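Local coordinates for pyoverdine biosynthesis protein PvcB (Pseudomonas aeruginosa, PDB 4YLM) that catalyses the iron- and 2-oxoglutarate-dependent oxidation of tyrosine isonitrile in the biosynthesis of paerucumarin, at residues 89-99 and 268-277. Residues are numbered along the deposited sequence; the frame is centred on the assembly and turned at random.
Sequences AVLELVEQEGA and HRAPRHLRRV
Glu-92 OE1 takes hydrogen bonds from two side chains. His-273 NE2 reaches it at 2.6 Å, in the plane of the imidazole ring and nearly along the C-O axis of the carboxylate. Arg-275 NE also serves it, and bonds in addition to Glu-92 OE2 at 2.9 Å as a salt bridge. Both oxygens turn their syn lone pairs to this one N-H. The Glu-92 chain bends at chi2 (-75°), which turns the carboxylate toward the side chains of His-273 and Arg-275. Val-94, on the same sheet face, lays CG2 over one face of the His-273 ring in a CH-pi contact, 3.8 Å from the centroid.

The backbones of strands 91-95 and 272-277 pair antiparallel. Leu-91 with Arg-276, Leu-93 with Leu-274 and Glu-95 with Arg-272 are hydrogen-bonded pairs. Strand 91-95 thus lies along 272-286, which also pairs with 120-131, in the sheet framework of the double-stranded beta-helix (jelly-roll) expected of this TauD/TfdA-family oxygenase.

On the other face, Leu-91 CD2 sits over the centre of the Arg-276 guanidinium, 3.5 Å from CZ. That guanidinium makes a long, weak ion pair with Asp-114, a probable iron ligand. Glu-95 OE1 forms a salt bridge with Arg-269 NH1 at 2.8 Å and another with Arg-263. A water bridges Leu-93 O and Arg-272 NE, while Arg-272 NH1 bonds to Gly-139 O.

Beyond the strand, residues 96-99 form a type II beta turn. Gly-98 takes its third position, where phi is positive (65°), and gives its N-H to Arg-269 O at 2.7 Å. Arg-269 NE adds a weak bond to Ala-99 O.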
ATOM      1  N   ALA A  89       6.034 -25.582   4.970  1.00 28.19           N
ATOM      2  CA  ALA A  89       5.807 -24.188   5.339  1.00 28.57           C
ATOM      3  C   ALA A  89       5.508 -23.991   6.829  1.00 29.95           C
ATOM      4  O   ALA A  89       5.961 -23.020   7.433  1.00 27.58           O
ATOM      5  CB  ALA A  89       4.665 -23.596   4.487  1.00 26.57           C
ATOM      6  N   VAL A  90       4.749 -24.912   7.412  1.00 26.03           N
ATOM      7  CA  VAL A  90       4.180 -24.720   8.746  1.00 27.79           C
ATOM      8  C   VAL A  90       4.858 -25.530   9.860  1.00 30.21           C
ATOM      9  O   VAL A  90       4.886 -26.769   9.829  1.00 28.25           O
ATOM     10  CB  VAL A  90       2.679 -25.071   8.746  1.00 28.88           C
ATOM     11  CG1 VAL A  90       2.110 -25.048  10.161  1.00 26.59           C
ATOM     12  CG2 VAL A  90       1.911 -24.122   7.839  1.00 27.22           C
ATOM     13  N   LEU A  91       5.394 -24.828  10.851  1.00 22.21           N
ATOM     14  CA  LEU A  91       5.878 -25.484  12.074  1.00 27.24           C
ATOM     15  C   LEU A  91       4.708 -25.637  13.047  1.00 30.89           C
ATOM     16  O   LEU A  91       4.049 -24.649  13.388  1.00 29.11           O
ATOM     17  CB  LEU A  91       7.001 -24.663  12.721  1.00 27.14           C
ATOM     18  CG  LEU A  91       7.522 -25.192  14.072  1.00 27.59           C
ATOM     19  CD1 LEU A  91       8.253 -26.509  13.878  1.00 26.39           C
ATOM     20  CD2 LEU A  91       8.422 -24.169  14.758  1.00 30.59           C
ATOM     21  N   GLU A  92       4.426 -26.871  13.470  1.00 27.28           N
ATOM     22  CA  GLU A  92       3.352 -27.131  14.437  1.00 27.64           C
ATOM     23  C   GLU A  92       3.878 -26.944  15.847  1.00 29.78           C
ATOM     24  O   GLU A  92       4.913 -27.498  16.199  1.00 34.00           O
ATOM     25  CB  GLU A  92       2.819 -28.563  14.284  1.00 30.72           C
ATOM     26  CG  GLU A  92       2.205 -28.864  12.927  1.00 30.28           C
ATOM     27  CD  GLU A  92       0.817 -28.249  12.750  1.00 31.75           C
ATOM     28  OE1 GLU A  92       0.088 -28.065  13.753  1.00 35.26           O
ATOM     29  OE2 GLU A  92       0.446 -27.962  11.601  1.00 30.67           O
ATOM     30  N   LEU A  93       3.174 -26.169  16.664  1.00 31.40           N
ATOM     31  CA  LEU A  93       3.628 -25.923  18.037  1.00 29.15           C
ATOM     32  C   LEU A  93       2.489 -26.266  18.971  1.00 35.99           C
ATOM     33  O   LEU A  93       1.615 -25.436  19.236  1.00 32.13           O
ATOM     34  CB  LEU A  93       4.047 -24.461  18.232  1.00 32.40           C
ATOM     35  CG  LEU A  93       5.274 -23.982  17.449  1.00 31.78           C
ATOM     36  CD1 LEU A  93       5.309 -22.461  17.365  1.00 36.24           C
ATOM     37  CD2 LEU A  93       6.572 -24.508  18.059  1.00 31.04           C
ATOM     38  N   VAL A  94       2.488 -27.504  19.447  1.00 33.35           N
ATOM     39  CA  VAL A  94       1.357 -28.023  20.205  1.00 35.69           C
ATOM     40  C   VAL A  94       1.803 -28.331  21.623  1.00 39.11           C
ATOM     41  O   VAL A  94       2.829 -28.978  21.831  1.00 42.43           O
ATOM     42  CB  VAL A  94       0.791 -29.298  19.560  1.00 38.19           C
ATOM     43  CG1 VAL A  94      -0.468 -29.761  20.292  1.00 39.70           C
ATOM     44  CG2 VAL A  94       0.489 -29.057  18.090  1.00 36.50           C
ATOM     45  N   GLU A  95       1.043 -27.843  22.594  1.00 38.57           N
ATOM     46  CA  GLU A  95       1.341 -28.099  23.997  1.00 37.97           C
ATOM     47  C   GLU A  95       0.118 -28.649  24.704  1.00 38.62           C
ATOM     48  O   GLU A  95      -1.017 -28.266  24.394  1.00 31.45           O
ATOM     49  CB  GLU A  95       1.822 -26.830  24.687  1.00 42.89           C
ATOM     50  CG  GLU A  95       3.072 -26.262  24.060  1.00 47.55           C
ATOM     51  CD  GLU A  95       3.821 -25.363  25.001  1.00 51.08           C
ATOM     52  OE1 GLU A  95       4.990 -25.035  24.710  1.00 56.49           O
ATOM     53  OE2 GLU A  95       3.239 -24.988  26.039  1.00 55.75           O
ATOM     54  N   GLN A  96       0.355 -29.557  25.649  1.00 35.76           N
ATOM     55  CA  GLN A  96      -0.729 -30.217  26.361  1.00 33.36           C
ATOM     56  C   GLN A  96      -0.787 -29.736  27.787  1.00 32.20           C
ATOM     57  O   GLN A  96       0.223 -29.343  28.363  1.00 34.11           O
ATOM     58  CB  GLN A  96      -0.551 -31.737  26.340  1.00 31.06           C
ATOM     59  CG  GLN A  96      -0.972 -32.383  25.038  1.00 32.33           C
ATOM     60  CD  GLN A  96      -0.735 -33.882  25.058  1.00 36.58           C
ATOM     61  OE1 GLN A  96      -1.651 -34.681  25.310  1.00 31.99           O
ATOM     62  NE2 GLN A  96       0.496 -34.270  24.803  1.00 25.91           N
ATOM     63  N   GLU A  97      -1.979 -29.776  28.360  1.00 36.26           N
ATOM     64  CA  GLU A  97      -2.172 -29.263  29.701  1.00 41.72           C
ATOM     65  C   GLU A  97      -1.266 -29.972  30.704  1.00 43.39           C
ATOM     66  O   GLU A  97      -1.273 -31.197  30.798  1.00 36.99           O
ATOM     67  CB  GLU A  97      -3.632 -29.402  30.110  1.00 37.65           C
ATOM     68  CG  GLU A  97      -3.951 -28.668  31.390  1.00 48.78           C
ATOM     69  CD  GLU A  97      -5.419 -28.694  31.704  1.00 53.24           C
ATOM     70  OE1 GLU A  97      -6.195 -29.155  30.842  1.00 51.33           O
ATOM     71  OE2 GLU A  97      -5.795 -28.259  32.815  1.00 67.11           O
ATOM     72  N   GLY A  98      -0.471 -29.195  31.430  1.00 43.89           N
ATOM     73  CA  GLY A  98       0.337 -29.719  32.515  1.00 43.15           C
ATOM     74  C   GLY A  98       1.419 -30.694  32.097  1.00 46.57           C
ATOM     75  O   GLY A  98       1.894 -31.484  32.912  1.00 46.31           O
ATOM     76  N   ALA A  99       1.811 -30.655  30.829  1.00 42.81           N
ATOM     77  CA  ALA A  99       2.883 -31.513  30.351  1.00 43.36           C
ATOM     78  C   ALA A  99       4.228 -30.925  30.763  1.00 59.36           C
ATOM     79  O   ALA A  99       4.291 -29.798  31.262  1.00 60.02           O
ATOM     80  CB  ALA A  99       2.804 -31.682  28.840  1.00 39.37           C
ATOM     81  N   HIS A 268       2.083 -23.684  35.300  1.00 63.70           N
ATOM     82  CA  HIS A 268       1.157 -24.662  34.732  1.00 63.17           C
ATOM     83  C   HIS A 268       0.966 -24.474  33.227  1.00 60.46           C
ATOM     84  O   HIS A 268       0.205 -23.607  32.787  1.00 62.78           O
ATOM     85  CB  HIS A 268      -0.200 -24.590  35.440  1.00 61.10           C
ATOM     86  CG  HIS A 268      -1.194 -25.593  34.939  1.00 62.35           C
ATOM     87  ND1 HIS A 268      -0.961 -26.952  34.967  1.00 61.86           N
ATOM     88  CD2 HIS A 268      -2.427 -25.434  34.401  1.00 61.62           C
ATOM     89  CE1 HIS A 268      -2.006 -27.586  34.468  1.00 59.98           C
ATOM     90  NE2 HIS A 268      -2.911 -26.688  34.116  1.00 58.40           N
ATOM     91  N   ARG A 269       1.657 -25.299  32.444  1.00 60.52           N
ATOM     92  CA  ARG A 269       1.538 -25.268  30.992  1.00 57.46           C
ATOM     93  C   ARG A 269       0.096 -25.522  30.588  1.00 49.73           C
ATOM     94  O   ARG A 269      -0.488 -26.521  30.980  1.00 51.70           O
ATOM     95  CB  ARG A 269       2.446 -26.327  30.363  1.00 52.73           C
ATOM     96  CG  ARG A 269       2.601 -26.186  28.869  1.00 52.81           C
ATOM     97  CD  ARG A 269       3.314 -27.380  28.267  1.00 52.10           C
ATOM     98  NE  ARG A 269       4.667 -27.538  28.788  1.00 53.90           N
ATOM     99  CZ  ARG A 269       5.751 -27.018  28.223  1.00 58.55           C
ATOM    100  NH1 ARG A 269       5.647 -26.295  27.117  1.00 56.80           N
ATOM    101  NH2 ARG A 269       6.944 -27.221  28.765  1.00 59.85           N
ATOM    102  N   ALA A 270      -0.486 -24.614  29.814  1.00 51.90           N
ATOM    103  CA  ALA A 270      -1.871 -24.776  29.380  1.00 49.35           C
ATOM    104  C   ALA A 270      -1.924 -25.420  27.996  1.00 40.03           C
ATOM    105  O   ALA A 270      -0.923 -25.451  27.289  1.00 45.93           O
ATOM    106  CB  ALA A 270      -2.589 -23.439  29.381  1.00 57.27           C
ATOM    107  N   PRO A 271      -3.087 -25.957  27.618  1.00 37.68           N
ATOM    108  CA  PRO A 271      -3.249 -26.590  26.307  1.00 38.85           C
ATOM    109  C   PRO A 271      -3.295 -25.528  25.203  1.00 47.02           C
ATOM    110  O   PRO A 271      -4.060 -24.564  25.307  1.00 45.12           O
ATOM    111  CB  PRO A 271      -4.593 -27.294  26.428  1.00 40.28           C
ATOM    112  CG  PRO A 271      -5.319 -26.541  27.472  1.00 40.69           C
ATOM    113  CD  PRO A 271      -4.305 -26.055  28.436  1.00 43.64           C
ATOM    114  N   ARG A 272      -2.489 -25.699  24.163  1.00 36.89           N
ATOM    115  CA  ARG A 272      -2.349 -24.653  23.163  1.00 39.67           C
ATOM    116  C   ARG A 272      -1.827 -25.205  21.858  1.00 37.50           C
ATOM    117  O   ARG A 272      -0.937 -26.053  21.847  1.00 37.47           O
ATOM    118  CB  ARG A 272      -1.382 -23.590  23.672  1.00 37.55           C
ATOM    119  CG  ARG A 272      -1.356 -22.322  22.848  1.00 41.01           C
ATOM    120  CD  ARG A 272      -0.527 -21.280  23.559  1.00 39.32           C
ATOM    121  NE  ARG A 272       0.898 -21.484  23.332  1.00 40.32           N
ATOM    122  CZ  ARG A 272       1.849 -20.986  24.111  1.00 44.82           C
ATOM    123  NH1 ARG A 272       1.519 -20.280  25.189  1.00 44.66           N
ATOM    124  NH2 ARG A 272       3.123 -21.201  23.816  1.00 46.28           N
ATOM    125  N   HIS A 273      -2.373 -24.706  20.756  1.00 33.49           N
ATOM    126  CA  HIS A 273      -1.923 -25.120  19.445  1.00 31.88           C
ATOM    127  C   HIS A 273      -1.637 -23.894  18.561  1.00 30.21           C
ATOM    128  O   HIS A 273      -2.553 -23.160  18.197  1.00 28.11           O
ATOM    129  CB  HIS A 273      -2.978 -26.029  18.813  1.00 26.18           C
ATOM    130  CG  HIS A 273      -2.557 -26.636  17.512  1.00 33.12           C
ATOM    131  ND1 HIS A 273      -3.334 -27.548  16.831  1.00 32.90           N
ATOM    132  CD2 HIS A 273      -1.442 -26.453  16.763  1.00 33.04           C
ATOM    133  CE1 HIS A 273      -2.714 -27.906  15.720  1.00 38.04           C
ATOM    134  NE2 HIS A 273      -1.568 -27.251  15.651  1.00 32.03           N
ATOM    135  N   LEU A 274      -0.363 -23.675  18.244  1.00 27.47           N
ATOM    136  CA  LEU A 274       0.053 -22.605  17.340  1.00 30.77           C
ATOM    137  C   LEU A 274       0.686 -23.198  16.098  1.00 34.41           C
ATOM    138  O   LEU A 274       1.248 -24.300  16.140  1.00 28.96           O
ATOM    139  CB  LEU A 274       1.112 -21.698  17.990  1.00 28.82           C
ATOM    140  CG  LEU A 274       0.831 -21.053  19.340  1.00 34.44           C
ATOM    141  CD1 LEU A 274       2.020 -20.196  19.736  1.00 31.70           C
ATOM    142  CD2 LEU A 274      -0.452 -20.225  19.287  1.00 32.94           C
ATOM    143  N   ARG A 275       0.630 -22.434  15.009  1.00 26.43           N
ATOM    144  CA  ARG A 275       1.287 -22.785  13.759  1.00 24.49           C
ATOM    145  C   ARG A 275       2.100 -21.592  13.277  1.00 29.22           C
ATOM    146  O   ARG A 275       1.586 -20.474  13.237  1.00 28.51           O
ATOM    147  CB  ARG A 275       0.242 -23.171  12.704  1.00 26.42           C
ATOM    148  CG  ARG A 275      -0.274 -24.601  12.867  1.00 26.32           C
ATOM    149  CD  ARG A 275      -1.398 -24.932  11.907  1.00 27.57           C
ATOM    150  NE  ARG A 275      -1.822 -26.302  12.146  1.00 29.73           N
ATOM    151  CZ  ARG A 275      -3.053 -26.762  11.963  1.00 32.69           C
ATOM    152  NH1 ARG A 275      -4.017 -25.968  11.505  1.00 27.39           N
ATOM    153  NH2 ARG A 275      -3.315 -28.035  12.242  1.00 30.07           N
ATOM    154  N   ARG A 276       3.362 -21.819  12.919  1.00 26.18           N
ATOM    155  CA  ARG A 276       4.224 -20.723  12.491  1.00 24.73           C
ATOM    156  C   ARG A 276       4.764 -20.912  11.079  1.00 27.11           C
ATOM    157  O   ARG A 276       5.229 -22.002  10.717  1.00 26.13           O
ATOM    158  CB  ARG A 276       5.400 -20.543  13.452  1.00 22.30           C
ATOM    159  CG  ARG A 276       6.331 -19.388  13.055  1.00 24.36           C
ATOM    160  CD  ARG A 276       7.774 -19.680  13.445  1.00 28.69           C
ATOM    161  NE  ARG A 276       8.357 -20.726  12.611  1.00 28.20           N
ATOM    162  CZ  ARG A 276       9.481 -21.374  12.906  1.00 29.84           C
ATOM    163  NH1 ARG A 276      10.138 -21.087  14.015  1.00 30.38           N
ATOM    164  NH2 ARG A 276       9.943 -22.317  12.095  1.00 30.08           N
ATOM    165  N   VAL A 277       4.715 -19.832  10.299  1.00 25.05           N
ATOM    166  CA  VAL A 277       5.284 -19.773   8.956  1.00 20.53           C
ATOM    167  C   VAL A 277       6.261 -18.597   8.885  1.00 28.37           C
ATOM    168  O   VAL A 277       5.987 -17.522   9.432  1.00 22.98           O
ATOM    169  CB  VAL A 277       4.170 -19.580   7.903  1.00 25.39           C
ATOM    170  CG1 VAL A 277       4.758 -19.482   6.477  1.00 19.48           C
ATOM    171  CG2 VAL A 277       3.136 -20.717   8.007  1.00 23.51           C
TER
HETATM  172  O   HOH W   1       2.088 -23.795  21.678  1.00 43.46           O